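Local coordinates for farnesyl pyrophosphate synthetase (Staphylococcus aureus, PDB 5H9D), which probably makes heptaprenyl diphosphate by condensing isopentenyl diphosphate units onto an allylic diphosphate, with magnesium as cofactor, at residues V191-M196 with I295-D300; V69-I74 with Q174-V179. All coordinates share one frame; numbering follows the deposited sequence.

Contact 1 (V191-M196 with I295-D300)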
loop_
_atom_site.group_PDB
_atom_site.type_symbol
_atom_site.label_atom_id
_atom_site.label_comp_id
_atom_site.label_asym_id
_atom_site.label_seq_id
_atom_site.Cartn_x
_atom_site.Cartn_y
_atom_site.Cartn_z
ATOM N N VAL A 191 -23.200 -9.419 0.634
ATOM C CA VAL A 191 -21.769 -9.186 0.454
ATOM C C VAL A 191 -21.528 -8.749 -0.990
ATOM O O VAL A 191 -20.887 -7.722 -1.249
ATOM C CB VAL A 191 -20.923 -10.469 0.740
ATOM C CG1 VAL A 191 -19.456 -10.207 0.431
ATOM C CG2 VAL A 191 -21.069 -10.878 2.197
ATOM N N ARG A 192 -22.045 -9.528 -1.931
ATOM C CA ARG A 192 -21.885 -9.194 -3.333
ATOM C C ARG A 192 -22.449 -7.791 -3.537
ATOM O O ARG A 192 -21.911 -6.991 -4.301
ATOM C CB ARG A 192 -22.627 -10.206 -4.207
ATOM C CG ARG A 192 -21.776 -10.762 -5.343
ATOM C CD ARG A 192 -21.472 -9.708 -6.395
ATOM N NE ARG A 192 -22.431 -9.731 -7.498
ATOM C CZ ARG A 192 -23.734 -9.457 -7.405
ATOM N NH1 ARG A 192 -24.288 -9.125 -6.241
ATOM N NH2 ARG A 192 -24.488 -9.512 -8.499
ATOM N N LYS A 193 -23.521 -7.489 -2.816
ATOM C CA LYS A 193 -24.147 -6.181 -2.908
ATOM C C LYS A 193 -23.195 -5.087 -2.401
ATOM O O LYS A 193 -22.990 -4.067 -3.050
ATOM C CB LYS A 193 -25.435 -6.159 -2.086
ATOM C CG LYS A 193 -26.474 -5.229 -2.640
ATOM C CD LYS A 193 -26.963 -5.785 -3.957
ATOM C CE LYS A 193 -27.863 -7.042 -3.750
ATOM N NZ LYS A 193 -29.142 -6.736 -2.995
ATOM N N LEU A 194 -22.610 -5.309 -1.233
ATOM C CA LEU A 194 -21.703 -4.325 -0.670
ATOM C C LEU A 194 -20.374 -4.271 -1.420
ATOM O O LEU A 194 -19.756 -3.209 -1.517
ATOM C CB LEU A 194 -21.536 -4.588 0.823
ATOM C CG LEU A 194 -22.856 -4.239 1.535
ATOM C CD1 LEU A 194 -22.899 -4.845 2.932
ATOM C CD2 LEU A 194 -23.012 -2.740 1.590
ATOM N N LYS A 195 -19.937 -5.394 -1.979
ATOM C CA LYS A 195 -18.718 -5.352 -2.770
ATOM C C LYS A 195 -18.970 -4.352 -3.922
ATOM O O LYS A 195 -18.167 -3.450 -4.151
ATOM C CB LYS A 195 -18.378 -6.733 -3.334
ATOM C CG LYS A 195 -17.050 -6.778 -4.134
ATOM C CD LYS A 195 -17.181 -7.594 -5.446
ATOM C CE LYS A 195 -17.250 -9.114 -5.236
ATOM N NZ LYS A 195 -15.897 -9.798 -5.205
ATOM N N MET A 196 -20.089 -4.508 -4.629
ATOM C CA MET A 196 -20.443 -3.605 -5.733
ATOM C C MET A 196 -20.724 -2.147 -5.312
ATOM O O MET A 196 -20.280 -1.217 -6.002
ATOM C CB MET A 196 -21.645 -4.148 -6.538
ATOM C CG MET A 196 -21.326 -5.428 -7.292
ATOM S SD MET A 196 -22.663 -6.003 -8.279
ATOM C CE MET A 196 -22.198 -5.275 -9.745
ATOM N N ILE A 295 -28.103 0.362 -2.817
ATOM C CA ILE A 295 -28.179 0.559 -1.384
ATOM C C ILE A 295 -29.629 0.398 -0.990
ATOM O O ILE A 295 -29.968 -0.067 0.110
ATOM C CB ILE A 295 -27.614 1.972 -0.957
ATOM C CG1 ILE A 295 -26.120 2.051 -1.270
ATOM C CG2 ILE A 295 -27.817 2.212 0.552
ATOM C CD1 ILE A 295 -25.502 3.399 -1.010
ATOM N N SER A 296 -30.489 0.763 -1.923
ATOM C CA SER A 296 -31.917 0.692 -1.710
ATOM C C SER A 296 -32.353 -0.745 -1.611
ATOM O O SER A 296 -33.146 -1.094 -0.756
ATOM C CB SER A 296 -32.613 1.403 -2.845
ATOM O OG SER A 296 -32.153 2.744 -2.886
ATOM N N GLU A 297 -31.803 -1.586 -2.467
ATOM C CA GLU A 297 -32.137 -2.990 -2.437
ATOM C C GLU A 297 -31.689 -3.687 -1.143
ATOM O O GLU A 297 -31.740 -4.913 -1.041
ATOM C CB GLU A 297 -31.535 -3.662 -3.671
ATOM C CG GLU A 297 -32.218 -3.220 -4.967
ATOM C CD GLU A 297 -31.463 -3.614 -6.236
ATOM O OE1 GLU A 297 -30.871 -4.727 -6.288
ATOM O OE2 GLU A 297 -31.485 -2.804 -7.199
ATOM N N LEU A 298 -31.254 -2.915 -0.150
ATOM C CA LEU A 298 -30.818 -3.479 1.133
ATOM C C LEU A 298 -31.883 -3.234 2.221
ATOM O O LEU A 298 -32.641 -2.269 2.150
ATOM C CB LEU A 298 -29.496 -2.840 1.594
ATOM C CG LEU A 298 -28.123 -3.280 1.047
ATOM C CD1 LEU A 298 -27.080 -2.224 1.388
ATOM C CD2 LEU A 298 -27.716 -4.642 1.632
ATOM N N PRO A 299 -31.940 -4.102 3.249
ATOM C CA PRO A 299 -32.906 -3.971 4.350
ATOM C C PRO A 299 -32.946 -2.603 5.053
ATOM O O PRO A 299 -31.908 -2.035 5.422
ATOM C CB PRO A 299 -32.488 -5.092 5.311
ATOM C CG PRO A 299 -31.052 -5.309 4.988
ATOM C CD PRO A 299 -31.028 -5.230 3.495
ATOM N N ASP A 300 -34.162 -2.096 5.253
ATOM C CA ASP A 300 -34.386 -0.808 5.913
ATOM C C ASP A 300 -33.981 -0.843 7.368
ATOM O O ASP A 300 -34.169 -1.846 8.055
ATOM C CB ASP A 300 -35.856 -0.423 5.808
ATOM C CG ASP A 300 -36.312 -0.293 4.371
ATOM O OD1 ASP A 300 -36.074 0.785 3.772
ATOM O OD2 ASP A 300 -36.886 -1.273 3.834
#
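Lys193 reaches out from helix 188-215 over the chain that leaves the end of helix 276-296, and its side chain can be followed atom by atom. CB starts toward the other segment, 4.6 Å from Leu298 CD2, and CG passes the branch point of that leucine at 4.5 Å from Leu298 CG. From there the chain bends the same way at chi2, chi3 and chi4 (68°, 72° and 64°), folding back on itself. CD and CE make no close approach to 295-300, but the bends bring NZ up beside Glu297. The ammonium ends 3.7 Å from Glu297 O and 4.0 Å from Glu297 CB. Its distance to Glu297 OE1, 4.2 Å, is too long to count as a salt bridge, so the attraction between these opposite charges is probably loose. The two side chains cross at about a right angle. Glu189, one turn earlier in the same helix, is a second, weak and long ion partner for the lysine.

Next to the lysine lies a buried apolar pair: Leu194 CD2 meets Leu298 CD1 at 4.1 Å, again with the side chains crossing nearly perpendicularly. Leu307 and Phe54 also pack on Leu194. Glu297 is the first residue to depart from helical backbone angles, and Lys304 hydrogen-bonds to Ser296 O and Leu298 O in the turn that follows. The contact thus seats the link between helices 276-296 and 302-315 against helix 188-215, within the all-helical prenyl synthase fold.

Contact 2 (V69-I74 with Q174-V179)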
loop_
_atom_site.group_PDB
_atom_site.type_symbol
_atom_site.label_atom_id
_atom_site.label_comp_id
_atom_site.label_asym_id
_atom_site.label_seq_id
_atom_site.Cartn_x
_atom_site.Cartn_y
_atom_site.Cartn_z
ATOM N N VAL A 69 -9.035 -0.870 11.492
ATOM C CA VAL A 69 -7.706 -0.402 11.881
ATOM C C VAL A 69 -6.688 -0.842 10.811
ATOM O O VAL A 69 -5.831 -0.071 10.393
ATOM C CB VAL A 69 -7.316 -0.968 13.289
ATOM C CG1 VAL A 69 -5.851 -0.834 13.522
ATOM C CG2 VAL A 69 -8.044 -0.198 14.390
ATOM N N ALA A 70 -6.800 -2.078 10.344
ATOM C CA ALA A 70 -5.891 -2.574 9.306
ATOM C C ALA A 70 -6.023 -1.788 8.014
ATOM O O ALA A 70 -5.017 -1.427 7.416
ATOM C CB ALA A 70 -6.145 -4.067 9.016
ATOM N N LEU A 71 -7.248 -1.534 7.570
ATOM C CA LEU A 71 -7.448 -0.796 6.326
ATOM C C LEU A 71 -6.843 0.613 6.355
ATOM O O LEU A 71 -6.238 1.057 5.362
ATOM C CB LEU A 71 -8.941 -0.690 5.992
ATOM C CG LEU A 71 -9.618 -1.761 5.148
ATOM C CD1 LEU A 71 -9.195 -1.525 3.705
ATOM C CD2 LEU A 71 -9.254 -3.167 5.634
ATOM N N GLU A 72 -7.003 1.322 7.476
ATOM C CA GLU A 72 -6.474 2.676 7.560
ATOM C C GLU A 72 -4.954 2.651 7.615
ATOM O O GLU A 72 -4.310 3.554 7.127
ATOM C CB GLU A 72 -7.061 3.393 8.773
ATOM C CG GLU A 72 -6.916 4.909 8.784
ATOM C CD GLU A 72 -7.528 5.601 7.580
ATOM O OE1 GLU A 72 -8.267 4.933 6.835
ATOM O OE2 GLU A 72 -7.276 6.812 7.364
ATOM N N LEU A 73 -4.370 1.607 8.196
ATOM C CA LEU A 73 -2.912 1.513 8.280
ATOM C C LEU A 73 -2.300 1.234 6.894
ATOM O O LEU A 73 -1.243 1.769 6.575
ATOM C CB LEU A 73 -2.503 0.432 9.292
ATOM C CG LEU A 73 -2.791 0.600 10.796
ATOM C CD1 LEU A 73 -2.530 -0.681 11.582
ATOM C CD2 LEU A 73 -1.928 1.701 11.356
ATOM N N ILE A 74 -2.965 0.408 6.074
ATOM C CA ILE A 74 -2.487 0.099 4.723
ATOM C C ILE A 74 -2.653 1.372 3.859
ATOM O O ILE A 74 -1.785 1.720 3.047
ATOM C CB ILE A 74 -3.284 -1.106 4.079
ATOM C CG1 ILE A 74 -2.878 -2.424 4.750
ATOM C CG2 ILE A 74 -2.965 -1.225 2.584
ATOM C CD1 ILE A 74 -3.940 -3.520 4.675
ATOM N N GLN A 174 -13.699 -1.069 -2.194
ATOM C CA GLN A 174 -14.400 -2.300 -2.494
ATOM C C GLN A 174 -14.085 -3.339 -1.415
ATOM O O GLN A 174 -14.980 -4.036 -0.932
ATOM C CB GLN A 174 -13.912 -2.792 -3.827
ATOM C CG GLN A 174 -14.715 -3.869 -4.447
ATOM C CD GLN A 174 -14.102 -4.252 -5.737
ATOM O OE1 GLN A 174 -13.734 -3.395 -6.536
ATOM N NE2 GLN A 174 -13.970 -5.539 -5.956
ATOM N N ILE A 175 -12.803 -3.450 -1.061
ATOM C CA ILE A 175 -12.365 -4.373 0.008
ATOM C C ILE A 175 -12.944 -3.950 1.370
ATOM O O ILE A 175 -13.295 -4.797 2.191
ATOM C CB ILE A 175 -10.843 -4.395 0.109
ATOM C CG1 ILE A 175 -10.294 -5.102 -1.111
ATOM C CG2 ILE A 175 -10.383 -5.028 1.404
ATOM C CD1 ILE A 175 -8.835 -4.835 -1.306
ATOM N N SER A 176 -13.057 -2.646 1.594
ATOM C CA SER A 176 -13.589 -2.151 2.855
ATOM C C SER A 176 -15.055 -2.527 3.018
ATOM O O SER A 176 -15.513 -2.820 4.123
ATOM C CB SER A 176 -13.466 -0.630 2.947
ATOM O OG SER A 176 -12.154 -0.216 2.655
ATOM N N THR A 177 -15.810 -2.495 1.932
ATOM C CA THR A 177 -17.216 -2.840 2.053
ATOM C C THR A 177 -17.452 -4.351 2.028
ATOM O O THR A 177 -18.336 -4.836 2.737
ATOM C CB THR A 177 -18.044 -2.184 0.959
ATOM O OG1 THR A 177 -17.372 -2.352 -0.293
ATOM C CG2 THR A 177 -18.251 -0.718 1.258
ATOM N N GLU A 178 -16.648 -5.081 1.249
ATOM C CA GLU A 178 -16.776 -6.541 1.115
ATOM C C GLU A 178 -16.418 -7.295 2.391
ATOM O O GLU A 178 -17.234 -8.075 2.925
ATOM C CB GLU A 178 -15.880 -7.053 -0.004
ATOM C CG GLU A 178 -16.336 -8.363 -0.612
ATOM C CD GLU A 178 -15.401 -8.855 -1.711
ATOM O OE1 GLU A 178 -14.882 -8.018 -2.507
ATOM O OE2 GLU A 178 -15.192 -10.091 -1.785
ATOM N N VAL A 179 -15.189 -7.064 2.844
ATOM C CA VAL A 179 -14.643 -7.652 4.056
ATOM C C VAL A 179 -15.484 -7.249 5.274
ATOM O O VAL A 179 -15.787 -8.052 6.153
ATOM C CB VAL A 179 -13.192 -7.155 4.264
ATOM C CG1 VAL A 179 -12.634 -7.692 5.569
ATOM C CG2 VAL A 179 -12.318 -7.565 3.076
#
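Leu71 meets Ser176 through one branch: its CD1 lies 3.4 Å from Ser176 OG, while Leu71 CG follows at 3.9 Å. The same methyl also reaches Ile175, where Leu71 CD1 stands 4.4 Å from Ile175 CG2. One leucine methyl therefore addresses two consecutive residues of helix 158-183, a hydroxyl on one and a branch methyl on the other. Its CB is directed at that helix, and chi2 of -76° turns CD1 into the lead, leaving CD2 farther back from both partners.

The buried hydroxyl of Ser176 is satisfied within its own helix, by a hydrogen bond between OG and Leu172 O one turn earlier. With chi1 at -51°, OG sits beside its own backbone N, and the oxygen that is bonded to Leu172 O is also the one touched by Leu71 CD1. The helices come near here, with 7.2 Å between Leu71 CA and Ser176 CA, and they run in roughly opposite directions. This is antiparallel helix packing in the interior of the helical bundle of the polyprenyl synthase fold, where helix 62-85 leads into the family's first aspartate-rich DDxxD sequence at its C-terminal end.

Further out, three other helices pack round the pair: helix 43-51 covers Ser176 with Arg44 and Val48, and helix 127-150 touches both segments, through Ser136 on Ile175 and Ile137 on Ile74. The third is helix 103-121, on which Ala70 rests against His120 and Leu121 while Leu73 packs on Leu116.

In the fold
The two contacts have centres about 17 Å apart and are joined by successive helices, 158-183 and 188-215. Between them Leu194 O lies 2.8 Å from Thr177 OG1, a probable hydrogen bond, and Lys195 NZ lies 3.4 Å from Glu178 OE1, a weak ion pair. Val191 CG1 packs at 3.8 Å on Glu178 CG. Contact 2 is the inner one, its centre about 11 Å from that of the chain, against about 21 Å for contact 1. Helix 62-85 leads into one DDxxD sequence and helix 188-215 bears another, which in this family bind magnesium and diphosphate; both lie farther along the chain of their helices than these contacts.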